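Local coordinates for protein 3-oxoadipate enol-lactonase (Burkholderia xenovorans, PDB 2XUA) that probably hydrolyses 3-oxoadipate enol-lactone to 3-oxoadipate in the bacterial breakdown of catechol, working as an esterase of the alpha/beta hydrolase fold, at residues L122-A127 with T215-A220; A127-G130 with V134-P137; L210-T215 with D252-T257; Q224-A229 with A235-L240; E239-H244 with I248-A253. All blocks are in the same frame, centred on the assembly; numbering follows the deposited sequence.

Interaction 1: L122-A127 with T215-A220; sequences LCNTAA and THDLAA. With SHF (laevulinic acid), chain C.
Thr125 and Ala220 form the closest backbone approach, with CA atoms 5.2 Å apart, where the loop leaving strand 117-123 meets the one that follows strand 209-214. The methyl of Ala220 points into this junction: its CB rests 3.4 Å from Asn124 O and 3.6 Å from Thr125 N, so one small side chain packs directly on the peptide unit joining those two residues. Beside it, Asp217 turns its carboxylate towards Asn124. CG of Asp217 stands anti to the backbone N (chi1 -169°), which brings OD2 to 3.4 Å from Asn124 CB; the carboxylate and amide planes are inclined by 38°. The other oxygen serves its own loop. Ala220 N donates to Asp217 OD1 over 2.8 Å at a nearly straight 168°, approaching from above the carboxylate plane, an Asx motif; Ala219 N adds a weak bond to the same atom. Ala219 CB in turn lies 3.5 Å from O1 of the bound laevulinic acid. Outside the two segments, Asp217 OD2 accepts from His244 ND1, and Thr125 OG1 is bonded to Ser100 O. Ser100, His244 and Asp217 are placed as a Ser-His-Asp triad would be, and probably are the catalytic residues, as in other alpha/beta hydrolases. With OD1 engaged by the loop's N-H groups and OD2 by the histidine, the Asp217 carboxylate is restrained in rotation, consistent with its holding His244 in a charge relay.

Interaction 2: A127-G130 with V134-P137; sequences ARIG and VWVP
Trp135 NE1 and Ile129 O are joined by the one clear hydrogen bond of this contact, 2.9 Å long with an N-H...O angle of 167°. It ties helix 132-145 to the loop that leaves the alpha/beta hydrolase sheet after strand 117-123, at the start of the helical insertion that probably forms the cap domain. The carbonyl oxygen sits at the edge of the indole, close to the ring plane, whereas the N-H comes to that oxygen from above the carbonyl plane. Next to the bond, Ile129 CG2 packs on Trp135 CZ2 at 3.9 Å, so polar and apolar contacts hold the same side of the indole. Gly130 lets the ring come close: its CA is 3.9 Å from Trp135 NE1, and its backbone turns with a positive phi of 64°.

A second layer comes from Arg128. Its chain bends at chi2 and chi3, bringing a guanidinium almost parallel to the indole (planes 10° apart), and the two side chains pass each other in opposite directions, with NH1 4.0 Å from Trp135 CD1. NH1 also gives a weak bond to Ile129 O, which therefore receives two donors, while the salt bridge from NH2 to Asp194 engages Arg128 with helix 183-195. That helix backs the tryptophan too, through Cys190 and Ile193. The indole reaches to about 4 Å from the bound laevulinic acid, and Leu35 of the ligand pocket touches it. Gly130 O lies 3.5 Å above one face of the Arg128 guanidinium, offset toward its rim.

Interaction 3: L210-T215 with D252-T257; sequences LVISGT and DAFTKT
Ile212 presents its CD1 methyl to one face of the Phe254 ring, a CH-pi contact with the carbon 4.3 Å from the ring centroid and 22° off the normal. This is helix-on-sheet packing of the alpha/beta hydrolase fold: strand 210-214 and helix 252-257 run almost antiparallel (170°), their axes 10.8 Å apart. The methyl is displaced toward the ring's rim, and its shortest distance is 4.0 Å to Phe254 CE1. The two side chains cross at a slant; with CG anti to the backbone N (chi1 -178°), the Phe254 ring reaches the isoleucine.

One helical turn further on, Thr257 CG2 touches both strand side chains, 3.9 Å from Leu210 CD2 and 4.1 Å from Ile212 CD1. Leu210 and Thr257 meet at about a right angle, methyl against methyl. Alternation along the strand puts Leu210 and Ile212 on this face, while Val211 packs on helix 222-231 across the sheet. The apolar branch of Thr257 can face the sheet because its hydroxyl is bonded within the helix: OG1 donates to Ala253 O over 2.6 Å, reaching that oxygen from the opposite face of the carbonyl plane to Thr257 N.

Interaction 4: Q224-A229 with A235-L240; sequences QGRELA and ARYVEL
Two groups grip Glu239 OE1: Arg226 NH1 forms a long and weak salt bridge to it at 3.2 Å, and Tyr237 OH donates to it across only 2.5 Å. The oxygen lies at the edge of the guanidinium, near its plane, and the tyrosine hydroxyl meets it on the anti side of the carboxylate. Arg226 thereby ties helix 222-231 to strand 236-240, where the Tyr237-Glu239 bond is internal, within the beta-alpha-beta unit that begins with strand 209-214. Segment 224-229 runs 163° from the strand direction at an axis separation of 8.0 Å.

The ring of Tyr237 lies against the helix, and Arg226 CG stands over the centre of one face, 3.6 Å from the centroid and 6° off the normal, a well-centred CH-pi contact. Arg226 then bends at chi3, so that its guanidinium turns 72° from the ring plane and reaches the glutamate beyond the hydroxyl. Gly225, with no side chain, lets the ring approach the helix backbone, its C lying 3.7 Å from Tyr237 CD1. Toward the C-terminal end of the helix segment, Ala229 CB fits against Tyr237 CB at 3.8 Å, and a water donates to both Ala229 O and Ala235 O where helix and strand converge.

At the other end, Pro222 touches both Tyr237 and Glu239. The glutamate's shared oxygen thus accepts the hydroxyl hydrogen bond while lying next to the guanidinium; the nearby positive charge would probably favour the ionised carboxylate, at a partly exposed edge of the sheet.

Interaction 5: E239-H244 with I248-A253; sequences ELDASH and IERADA
Apolar contacts come first: Leu240 CD2 meets Ala253 CB at 4.0 Å, and Ala242 CB packs against Arg250 CG at 3.7 Å, with Glu249 CB also close to that methyl. They join the end of strand 236-240 to the break between helices 246-249 and 251-263, where Arg250 leaves helical geometry and takes the N-cap position of the second helix.

The charged side chains meet without a salt bridge. Arg250 bends at chi2 and chi3 and lays its guanidinium over Asp241, whose CB sits 3.9 Å above the centre of one face. Asp241 OD2 is 4.0 Å from Arg250 NH1 but well out of the guanidinium plane, so the attraction is between charges alone. OD1 of the aspartate is bonded to His216 NE2.

Among hydrogen bonds, Ala242 N closes an inverse gamma turn on Leu240 O at 2.8 Å, centred on Asp241. A water accepts from Ser243 N at 2.8 Å and donates to Glu249 OE1 at 2.6 Å; Glu249 OE2 is bonded to Thr160 OG1. Direct packing and one water-mediated bridge probably help to hold the backbone just ahead of His244, the probable catalytic histidine, whose ND1 bonds to Asp217 OD2 and whose side chain touches Ser100.

Overall arrangement
Four of the interactions build one end of the central sheet. Strand 117-123 of interaction 1 is hydrogen-bonded to strand 209-214 of interaction 3, Leu122 N lying 2.7 Å from Leu210 O, and that strand pairs in turn with 236-240. Interactions 3 and 4 pack helices on the two faces of the sheet; interactions 3 and 5 share Ala253, their centres about 6 Å apart. Interactions 1 and 5 meet at the probable triad, where Asp217 OD2 lies 2.8 Å from His244 ND1. Interaction 2 continues from interaction 1 through Ala127 and approaches laevulinic acid with Trp135, as interaction 1 does with Ala219. Phe254 of interaction 3 stays about 14 Å from the ligand.

Interaction 1: L122-A127 with T215-A220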
# COMPACT_ATOMS: atom_id res chain seq x y z
N LEU B 122 -20.46 -11.04 3.11
CA LEU B 122 -19.89 -11.06 4.44
C LEU B 122 -18.76 -12.11 4.41
O LEU B 122 -19.01 -13.32 4.38
CB LEU B 122 -20.96 -11.40 5.47
CG LEU B 122 -22.19 -10.47 5.46
CD1 LEU B 122 -23.36 -11.18 6.18
CD2 LEU B 122 -21.86 -9.20 6.20
N CYS B 123 -17.53 -11.62 4.39
CA CYS B 123 -16.41 -12.46 3.95
C CYS B 123 -15.43 -12.79 5.09
O CYS B 123 -15.08 -11.92 5.88
CB CYS B 123 -15.67 -11.77 2.81
SG CYS B 123 -16.80 -11.38 1.40
N ASN B 124 -15.03 -14.06 5.16
CA ASN B 124 -14.14 -14.54 6.21
C ASN B 124 -14.50 -13.97 7.55
O ASN B 124 -13.71 -13.38 8.20
CB ASN B 124 -12.67 -14.20 5.84
CG ASN B 124 -12.23 -14.96 4.65
OD1 ASN B 124 -11.95 -16.19 4.75
ND2 ASN B 124 -12.25 -14.31 3.49
N THR B 125 -15.75 -14.17 7.96
CA THR B 125 -16.27 -13.46 9.10
C THR B 125 -17.22 -14.37 9.92
O THR B 125 -17.36 -15.55 9.62
CB THR B 125 -16.96 -12.12 8.64
OG1 THR B 125 -17.19 -11.33 9.79
CG2 THR B 125 -18.30 -12.40 8.01
N ALA B 126 -17.88 -13.81 10.95
CA ALA B 126 -18.82 -14.58 11.78
C ALA B 126 -19.59 -13.49 12.50
O ALA B 126 -19.07 -12.36 12.59
CB ALA B 126 -18.06 -15.42 12.89
N ALA B 127 -20.76 -13.82 13.06
CA ALA B 127 -21.54 -12.84 13.83
C ALA B 127 -20.93 -12.58 15.23
O ALA B 127 -21.28 -11.57 15.88
CB ALA B 127 -23.01 -13.24 13.93
N THR B 215 -11.85 -22.38 3.49
CA THR B 215 -11.88 -23.69 4.18
C THR B 215 -10.76 -23.83 5.20
O THR B 215 -10.94 -24.52 6.19
CB THR B 215 -11.99 -24.95 3.22
OG1 THR B 215 -10.96 -25.94 3.50
CG2 THR B 215 -12.04 -24.60 1.83
N HIS B 216 -9.66 -23.09 5.00
CA HIS B 216 -8.53 -23.13 5.91
C HIS B 216 -8.48 -22.01 6.93
O HIS B 216 -7.52 -21.91 7.68
CB HIS B 216 -7.18 -23.26 5.11
CG HIS B 216 -7.26 -24.24 3.99
ND1 HIS B 216 -7.40 -25.61 4.20
CD2 HIS B 216 -7.29 -24.05 2.65
CE1 HIS B 216 -7.50 -26.21 3.03
NE2 HIS B 216 -7.42 -25.30 2.07
N ASP B 217 -9.51 -21.16 6.97
CA ASP B 217 -9.57 -20.04 7.91
C ASP B 217 -9.87 -20.57 9.34
O ASP B 217 -10.86 -21.25 9.56
CB ASP B 217 -10.69 -19.11 7.38
CG ASP B 217 -10.74 -17.81 8.04
OD1 ASP B 217 -10.18 -17.61 9.16
OD2 ASP B 217 -11.43 -16.94 7.45
N LEU B 218 -8.99 -20.26 10.29
CA LEU B 218 -9.16 -20.65 11.68
C LEU B 218 -9.62 -19.45 12.47
O LEU B 218 -10.21 -19.59 13.54
CB LEU B 218 -7.84 -21.21 12.26
CG LEU B 218 -7.43 -22.57 11.71
CD1 LEU B 218 -6.06 -22.97 12.27
CD2 LEU B 218 -8.56 -23.63 12.05
N ALA B 219 -9.39 -18.28 11.92
CA ALA B 219 -9.75 -17.07 12.60
C ALA B 219 -11.27 -16.84 12.51
O ALA B 219 -11.89 -16.35 13.45
CB ALA B 219 -9.00 -15.94 11.99
N ALA B 220 -11.84 -17.20 11.38
CA ALA B 220 -13.30 -17.20 11.21
C ALA B 220 -13.55 -18.43 10.40
O ALA B 220 -13.09 -18.55 9.26
CB ALA B 220 -13.75 -15.89 10.45
C4 SHF C . -6.11 -9.68 12.72
C5 SHF C . -6.84 -9.40 11.40
C3 SHF C . -6.55 -10.86 13.61
C2 SHF C . -7.31 -12.04 12.96
C1 SHF C . -7.16 -13.38 13.80
O4 SHF C . -5.13 -8.98 13.05
O1 SHF C . -6.27 -14.14 13.37
OH1 SHF C . -7.95 -13.68 14.76

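Interaction 2: A127-G130 with V134-P137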
# COMPACT_ATOMS: atom_id res chain seq x y z
N ALA B 127 -20.76 -13.82 13.06
CA ALA B 127 -21.54 -12.84 13.83
C ALA B 127 -20.93 -12.58 15.23
O ALA B 127 -21.28 -11.57 15.88
CB ALA B 127 -23.01 -13.24 13.93
N ARG B 128 -20.06 -13.50 15.65
CA ARG B 128 -19.19 -13.35 16.82
C ARG B 128 -17.81 -13.97 16.44
O ARG B 128 -17.68 -15.18 16.16
CB ARG B 128 -19.87 -13.92 18.12
CG ARG B 128 -18.96 -14.48 19.24
CD ARG B 128 -17.89 -13.54 19.64
NE ARG B 128 -17.51 -13.58 21.06
CZ ARG B 128 -16.45 -12.93 21.54
NH1 ARG B 128 -15.66 -12.23 20.72
NH2 ARG B 128 -16.18 -12.95 22.83
N ILE B 129 -16.80 -13.09 16.32
CA ILE B 129 -15.44 -13.50 15.87
C ILE B 129 -14.57 -13.73 17.11
O ILE B 129 -14.44 -12.88 18.01
CB ILE B 129 -14.79 -12.45 14.91
CG1 ILE B 129 -15.64 -12.28 13.66
CG2 ILE B 129 -13.33 -12.83 14.51
CD1 ILE B 129 -15.28 -11.02 12.84
N GLY B 130 -14.00 -14.93 17.14
CA GLY B 130 -13.04 -15.35 18.15
C GLY B 130 -13.65 -15.40 19.54
O GLY B 130 -14.81 -15.76 19.70
N VAL B 134 -8.70 -15.08 22.95
CA VAL B 134 -7.85 -14.65 21.82
C VAL B 134 -7.61 -13.14 21.92
O VAL B 134 -6.48 -12.70 21.90
CB VAL B 134 -8.46 -15.03 20.42
CG1 VAL B 134 -7.57 -14.48 19.28
CG2 VAL B 134 -8.54 -16.52 20.26
N TRP B 135 -8.66 -12.38 22.12
CA TRP B 135 -8.61 -10.93 21.93
C TRP B 135 -8.00 -10.20 23.09
O TRP B 135 -7.45 -9.10 22.92
CB TRP B 135 -10.01 -10.39 21.72
CG TRP B 135 -10.61 -10.80 20.40
CD1 TRP B 135 -11.74 -11.52 20.20
CD2 TRP B 135 -10.06 -10.54 19.09
NE1 TRP B 135 -11.96 -11.71 18.86
CE2 TRP B 135 -10.93 -11.13 18.16
CE3 TRP B 135 -8.93 -9.83 18.61
CZ2 TRP B 135 -10.72 -11.05 16.79
CZ3 TRP B 135 -8.73 -9.73 17.24
CH2 TRP B 135 -9.62 -10.33 16.35
N VAL B 136 -8.15 -10.76 24.30
CA VAL B 136 -7.65 -10.03 25.47
C VAL B 136 -6.10 -10.02 25.49
O VAL B 136 -5.48 -8.93 25.57
CB VAL B 136 -8.33 -10.54 26.79
CG1 VAL B 136 -7.65 -9.97 28.03
CG2 VAL B 136 -9.77 -10.16 26.79
N PRO B 137 -5.45 -11.20 25.34
CA PRO B 137 -3.98 -11.27 25.22
C PRO B 137 -3.45 -10.58 23.97
O PRO B 137 -2.36 -10.03 23.96
CB PRO B 137 -3.69 -12.78 25.06
CG PRO B 137 -4.91 -13.47 25.54
CD PRO B 137 -6.08 -12.55 25.37

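Interaction 3: L210-T215 with D252-T257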
# COMPACT_ATOMS: atom_id res chain seq x y z
N LEU B 210 -24.60 -12.68 0.85
CA LEU B 210 -23.67 -13.72 0.42
C LEU B 210 -22.68 -13.93 1.58
O LEU B 210 -22.14 -12.97 2.15
CB LEU B 210 -22.90 -13.28 -0.83
CG LEU B 210 -21.60 -14.01 -1.15
CD1 LEU B 210 -21.95 -15.49 -1.61
CD2 LEU B 210 -20.79 -13.30 -2.25
N VAL B 211 -22.41 -15.16 1.94
CA VAL B 211 -21.38 -15.39 2.97
C VAL B 211 -20.25 -16.14 2.28
O VAL B 211 -20.50 -17.13 1.67
CB VAL B 211 -21.89 -16.19 4.19
CG1 VAL B 211 -20.69 -16.49 5.19
CG2 VAL B 211 -22.99 -15.47 4.89
N ILE B 212 -19.02 -15.60 2.33
CA ILE B 212 -17.85 -16.26 1.77
C ILE B 212 -17.00 -16.68 2.97
O ILE B 212 -16.79 -15.88 3.89
CB ILE B 212 -17.03 -15.32 0.82
CG1 ILE B 212 -17.72 -15.14 -0.52
CG2 ILE B 212 -15.67 -15.89 0.52
CD1 ILE B 212 -17.09 -14.07 -1.39
N SER B 213 -16.53 -17.91 2.98
CA SER B 213 -15.67 -18.42 4.05
C SER B 213 -14.47 -19.18 3.38
O SER B 213 -14.57 -19.62 2.23
CB SER B 213 -16.44 -19.32 5.02
OG SER B 213 -17.42 -18.62 5.76
N GLY B 214 -13.35 -19.29 4.09
CA GLY B 214 -12.16 -19.97 3.56
C GLY B 214 -12.05 -21.34 4.24
O GLY B 214 -12.17 -21.46 5.48
N THR B 215 -11.85 -22.38 3.49
CA THR B 215 -11.88 -23.69 4.18
C THR B 215 -10.76 -23.83 5.20
O THR B 215 -10.94 -24.52 6.19
CB THR B 215 -11.99 -24.95 3.22
OG1 THR B 215 -10.96 -25.94 3.50
CG2 THR B 215 -12.04 -24.60 1.83
N ASP B 252 -9.11 -14.20 -7.85
CA ASP B 252 -9.96 -14.31 -9.00
C ASP B 252 -11.34 -14.89 -8.71
O ASP B 252 -12.35 -14.34 -9.19
CB ASP B 252 -9.23 -15.01 -10.16
CG ASP B 252 -9.99 -14.84 -11.48
OD1 ASP B 252 -10.88 -15.67 -11.73
OD2 ASP B 252 -9.77 -13.84 -12.19
N ALA B 253 -11.40 -15.95 -7.90
CA ALA B 253 -12.66 -16.59 -7.57
C ALA B 253 -13.45 -15.73 -6.66
O ALA B 253 -14.68 -15.66 -6.77
CB ALA B 253 -12.41 -17.94 -6.91
N PHE B 254 -12.75 -15.05 -5.72
CA PHE B 254 -13.43 -14.15 -4.78
C PHE B 254 -14.13 -13.00 -5.54
O PHE B 254 -15.32 -12.72 -5.29
CB PHE B 254 -12.39 -13.59 -3.82
CG PHE B 254 -12.97 -12.67 -2.77
CD1 PHE B 254 -13.14 -13.10 -1.44
CD2 PHE B 254 -13.36 -11.38 -3.12
CE1 PHE B 254 -13.69 -12.21 -0.43
CE2 PHE B 254 -13.89 -10.48 -2.12
CZ PHE B 254 -14.05 -10.90 -0.79
N THR B 255 -13.38 -12.34 -6.42
CA THR B 255 -13.90 -11.28 -7.26
C THR B 255 -15.13 -11.71 -8.06
O THR B 255 -16.19 -11.07 -7.98
CB THR B 255 -12.80 -10.66 -8.15
OG1 THR B 255 -11.74 -10.15 -7.31
CG2 THR B 255 -13.40 -9.50 -8.91
N LYS B 256 -15.01 -12.81 -8.78
CA LYS B 256 -16.11 -13.36 -9.54
C LYS B 256 -17.33 -13.61 -8.67
O LYS B 256 -18.46 -13.23 -9.05
CB LYS B 256 -15.65 -14.66 -10.23
CG LYS B 256 -16.69 -15.39 -11.10
CD LYS B 256 -16.92 -14.67 -12.46
CE LYS B 256 -18.03 -15.30 -13.36
NZ LYS B 256 -18.06 -16.79 -13.28
N THR B 257 -17.12 -14.27 -7.52
CA THR B 257 -18.23 -14.59 -6.66
C THR B 257 -18.98 -13.33 -6.21
O THR B 257 -20.20 -13.28 -6.28
CB THR B 257 -17.76 -15.37 -5.41
OG1 THR B 257 -17.00 -16.52 -5.84
CG2 THR B 257 -18.95 -15.82 -4.61

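Interaction 4: Q224-A229 with A235-L240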
# COMPACT_ATOMS: atom_id res chain seq x y z
N GLN B 224 -18.72 -21.27 11.15
CA GLN B 224 -19.36 -20.03 11.53
C GLN B 224 -20.02 -19.28 10.36
O GLN B 224 -20.95 -18.47 10.58
CB GLN B 224 -18.33 -19.13 12.17
CG GLN B 224 -17.84 -19.64 13.56
CD GLN B 224 -16.73 -18.72 14.12
OE1 GLN B 224 -15.71 -18.52 13.48
NE2 GLN B 224 -16.94 -18.18 15.30
N GLY B 225 -19.46 -19.52 9.18
CA GLY B 225 -19.88 -18.97 7.91
C GLY B 225 -21.25 -19.53 7.56
O GLY B 225 -22.15 -18.78 7.24
N ARG B 226 -21.37 -20.86 7.59
CA ARG B 226 -22.68 -21.54 7.54
C ARG B 226 -23.74 -21.09 8.57
O ARG B 226 -24.89 -20.83 8.19
CB ARG B 226 -22.44 -23.04 7.46
CG ARG B 226 -21.59 -23.42 6.19
CD ARG B 226 -21.46 -24.89 5.96
NE ARG B 226 -20.69 -25.53 7.04
CZ ARG B 226 -19.38 -25.82 7.02
NH1 ARG B 226 -18.63 -25.58 5.95
NH2 ARG B 226 -18.82 -26.40 8.08
N GLU B 227 -23.40 -20.96 9.85
CA GLU B 227 -24.38 -20.49 10.83
C GLU B 227 -24.87 -19.11 10.42
O GLU B 227 -26.07 -18.79 10.52
CB GLU B 227 -23.79 -20.36 12.22
CG GLU B 227 -23.53 -21.65 12.95
CD GLU B 227 -22.71 -21.35 14.19
OE1 GLU B 227 -23.30 -20.68 15.08
OE2 GLU B 227 -21.49 -21.72 14.25
N LEU B 228 -23.91 -18.27 9.99
CA LEU B 228 -24.26 -16.93 9.59
C LEU B 228 -25.22 -16.99 8.41
O LEU B 228 -26.24 -16.30 8.44
CB LEU B 228 -23.01 -16.10 9.28
CG LEU B 228 -23.20 -14.58 9.18
CD1 LEU B 228 -21.87 -13.81 9.00
CD2 LEU B 228 -23.99 -14.40 7.97
N ALA B 229 -24.92 -17.81 7.41
CA ALA B 229 -25.71 -17.87 6.21
C ALA B 229 -27.09 -18.44 6.59
O ALA B 229 -28.11 -18.12 5.96
CB ALA B 229 -25.05 -18.77 5.16
N ALA B 235 -29.97 -15.95 2.49
CA ALA B 235 -28.50 -15.79 2.36
C ALA B 235 -27.91 -16.94 1.58
O ALA B 235 -28.49 -18.02 1.54
CB ALA B 235 -27.85 -15.70 3.74
N ARG B 236 -26.78 -16.75 0.93
CA ARG B 236 -26.17 -17.87 0.26
C ARG B 236 -24.74 -18.05 0.75
O ARG B 236 -24.13 -17.07 1.16
CB ARG B 236 -26.16 -17.65 -1.22
CG ARG B 236 -25.77 -18.95 -1.94
CD ARG B 236 -24.87 -18.77 -3.12
NE ARG B 236 -25.12 -17.52 -3.84
CZ ARG B 236 -24.36 -17.11 -4.84
NH1 ARG B 236 -23.34 -17.86 -5.24
NH2 ARG B 236 -24.63 -15.98 -5.45
N TYR B 237 -24.21 -19.27 0.73
CA TYR B 237 -22.89 -19.59 1.33
C TYR B 237 -21.93 -20.07 0.22
O TYR B 237 -22.29 -20.86 -0.59
CB TYR B 237 -23.01 -20.63 2.48
CG TYR B 237 -21.66 -21.08 2.99
CD1 TYR B 237 -20.95 -20.33 3.97
CD2 TYR B 237 -21.06 -22.24 2.49
CE1 TYR B 237 -19.69 -20.74 4.42
CE2 TYR B 237 -19.82 -22.67 2.94
CZ TYR B 237 -19.12 -21.92 3.88
OH TYR B 237 -17.89 -22.38 4.30
N VAL B 238 -20.71 -19.54 0.18
CA VAL B 238 -19.70 -19.98 -0.79
C VAL B 238 -18.36 -20.13 -0.06
O VAL B 238 -17.95 -19.26 0.70
CB VAL B 238 -19.49 -18.97 -1.99
CG1 VAL B 238 -18.36 -19.41 -2.87
CG2 VAL B 238 -20.72 -18.84 -2.89
N GLU B 239 -17.68 -21.23 -0.30
CA GLU B 239 -16.48 -21.54 0.43
C GLU B 239 -15.35 -21.61 -0.58
O GLU B 239 -15.46 -22.26 -1.61
CB GLU B 239 -16.65 -22.87 1.22
CG GLU B 239 -15.44 -23.23 2.03
CD GLU B 239 -15.69 -24.44 2.92
OE1 GLU B 239 -16.76 -24.52 3.52
OE2 GLU B 239 -14.81 -25.31 3.00
N LEU B 240 -14.28 -20.88 -0.31
CA LEU B 240 -13.15 -20.82 -1.19
C LEU B 240 -11.97 -21.56 -0.59
O LEU B 240 -11.82 -21.59 0.62
CB LEU B 240 -12.76 -19.35 -1.40
CG LEU B 240 -13.79 -18.43 -2.02
CD1 LEU B 240 -13.17 -16.99 -2.01
CD2 LEU B 240 -14.13 -18.88 -3.47
O HOH W 1 -29.10 -19.78 3.55

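Interaction 5: E239-H244 with I248-A253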
# COMPACT_ATOMS: atom_id res chain seq x y z
N GLU B 239 -17.68 -21.23 -0.30
CA GLU B 239 -16.48 -21.54 0.43
C GLU B 239 -15.35 -21.61 -0.58
O GLU B 239 -15.46 -22.26 -1.61
CB GLU B 239 -16.65 -22.87 1.22
CG GLU B 239 -15.44 -23.23 2.03
CD GLU B 239 -15.69 -24.44 2.92
OE1 GLU B 239 -16.76 -24.52 3.52
OE2 GLU B 239 -14.81 -25.31 3.00
N LEU B 240 -14.28 -20.88 -0.31
CA LEU B 240 -13.15 -20.82 -1.19
C LEU B 240 -11.97 -21.56 -0.59
O LEU B 240 -11.82 -21.59 0.62
CB LEU B 240 -12.76 -19.35 -1.40
CG LEU B 240 -13.79 -18.43 -2.02
CD1 LEU B 240 -13.17 -16.99 -2.01
CD2 LEU B 240 -14.13 -18.88 -3.47
N ASP B 241 -11.16 -22.15 -1.45
CA ASP B 241 -9.93 -22.83 -1.04
C ASP B 241 -8.82 -21.87 -0.59
O ASP B 241 -7.79 -21.72 -1.25
CB ASP B 241 -9.41 -23.74 -2.16
CG ASP B 241 -8.28 -24.70 -1.67
OD1 ASP B 241 -7.92 -24.75 -0.48
OD2 ASP B 241 -7.77 -25.41 -2.52
N ALA B 242 -9.05 -21.26 0.57
CA ALA B 242 -8.17 -20.23 1.06
C ALA B 242 -8.25 -20.21 2.57
O ALA B 242 -9.06 -20.91 3.18
CB ALA B 242 -8.56 -18.86 0.44
N SER B 243 -7.37 -19.46 3.18
CA SER B 243 -7.43 -19.19 4.61
C SER B 243 -8.19 -17.86 4.78
O SER B 243 -9.17 -17.61 4.07
CB SER B 243 -6.00 -19.14 5.17
OG SER B 243 -6.03 -18.88 6.57
N HIS B 244 -7.70 -16.99 5.65
CA HIS B 244 -8.50 -15.94 6.20
C HIS B 244 -8.62 -14.71 5.24
O HIS B 244 -9.67 -14.07 5.18
CB HIS B 244 -7.93 -15.56 7.55
CG HIS B 244 -8.73 -14.55 8.30
ND1 HIS B 244 -10.09 -14.69 8.53
CD2 HIS B 244 -8.36 -13.39 8.91
CE1 HIS B 244 -10.51 -13.66 9.26
NE2 HIS B 244 -9.49 -12.86 9.50
N ILE B 248 -7.37 -12.09 -1.36
CA ILE B 248 -6.01 -12.14 -1.88
C ILE B 248 -5.56 -13.50 -2.35
O ILE B 248 -5.17 -13.68 -3.51
CB ILE B 248 -5.03 -11.55 -0.90
CG1 ILE B 248 -5.25 -10.05 -0.88
CG2 ILE B 248 -3.55 -11.76 -1.39
CD1 ILE B 248 -4.45 -9.36 0.17
N GLU B 249 -5.60 -14.49 -1.46
CA GLU B 249 -5.19 -15.83 -1.84
C GLU B 249 -6.00 -16.43 -3.01
O GLU B 249 -5.43 -17.11 -3.84
CB GLU B 249 -5.13 -16.76 -0.59
CG GLU B 249 -4.69 -18.19 -0.98
CD GLU B 249 -4.12 -18.96 0.23
OE1 GLU B 249 -3.99 -18.32 1.33
OE2 GLU B 249 -3.80 -20.17 0.07
N ARG B 250 -7.31 -16.23 -3.08
CA ARG B 250 -8.08 -16.70 -4.19
C ARG B 250 -8.77 -15.51 -4.78
O ARG B 250 -10.02 -15.50 -4.91
CB ARG B 250 -9.23 -17.59 -3.72
CG ARG B 250 -8.92 -18.94 -3.24
CD ARG B 250 -7.80 -19.55 -3.86
NE ARG B 250 -8.22 -20.54 -4.79
CZ ARG B 250 -7.61 -21.71 -4.98
NH1 ARG B 250 -6.52 -22.05 -4.30
NH2 ARG B 250 -8.11 -22.55 -5.88
N ALA B 251 -7.99 -14.51 -5.16
CA ALA B 251 -8.53 -13.24 -5.71
C ALA B 251 -9.51 -13.42 -6.84
O ALA B 251 -10.61 -12.90 -6.82
CB ALA B 251 -7.38 -12.33 -6.13
N ASP B 252 -9.11 -14.20 -7.85
CA ASP B 252 -9.96 -14.31 -9.00
C ASP B 252 -11.34 -14.89 -8.71
O ASP B 252 -12.35 -14.34 -9.19
CB ASP B 252 -9.23 -15.01 -10.16
CG ASP B 252 -9.99 -14.84 -11.48
OD1 ASP B 252 -10.88 -15.67 -11.73
OD2 ASP B 252 -9.77 -13.84 -12.19
N ALA B 253 -11.40 -15.95 -7.90
CA ALA B 253 -12.66 -16.59 -7.57
C ALA B 253 -13.45 -15.73 -6.66
O ALA B 253 -14.68 -15.66 -6.77
CB ALA B 253 -12.41 -17.94 -6.91
O HOH W 2 -5.91 -17.10 2.61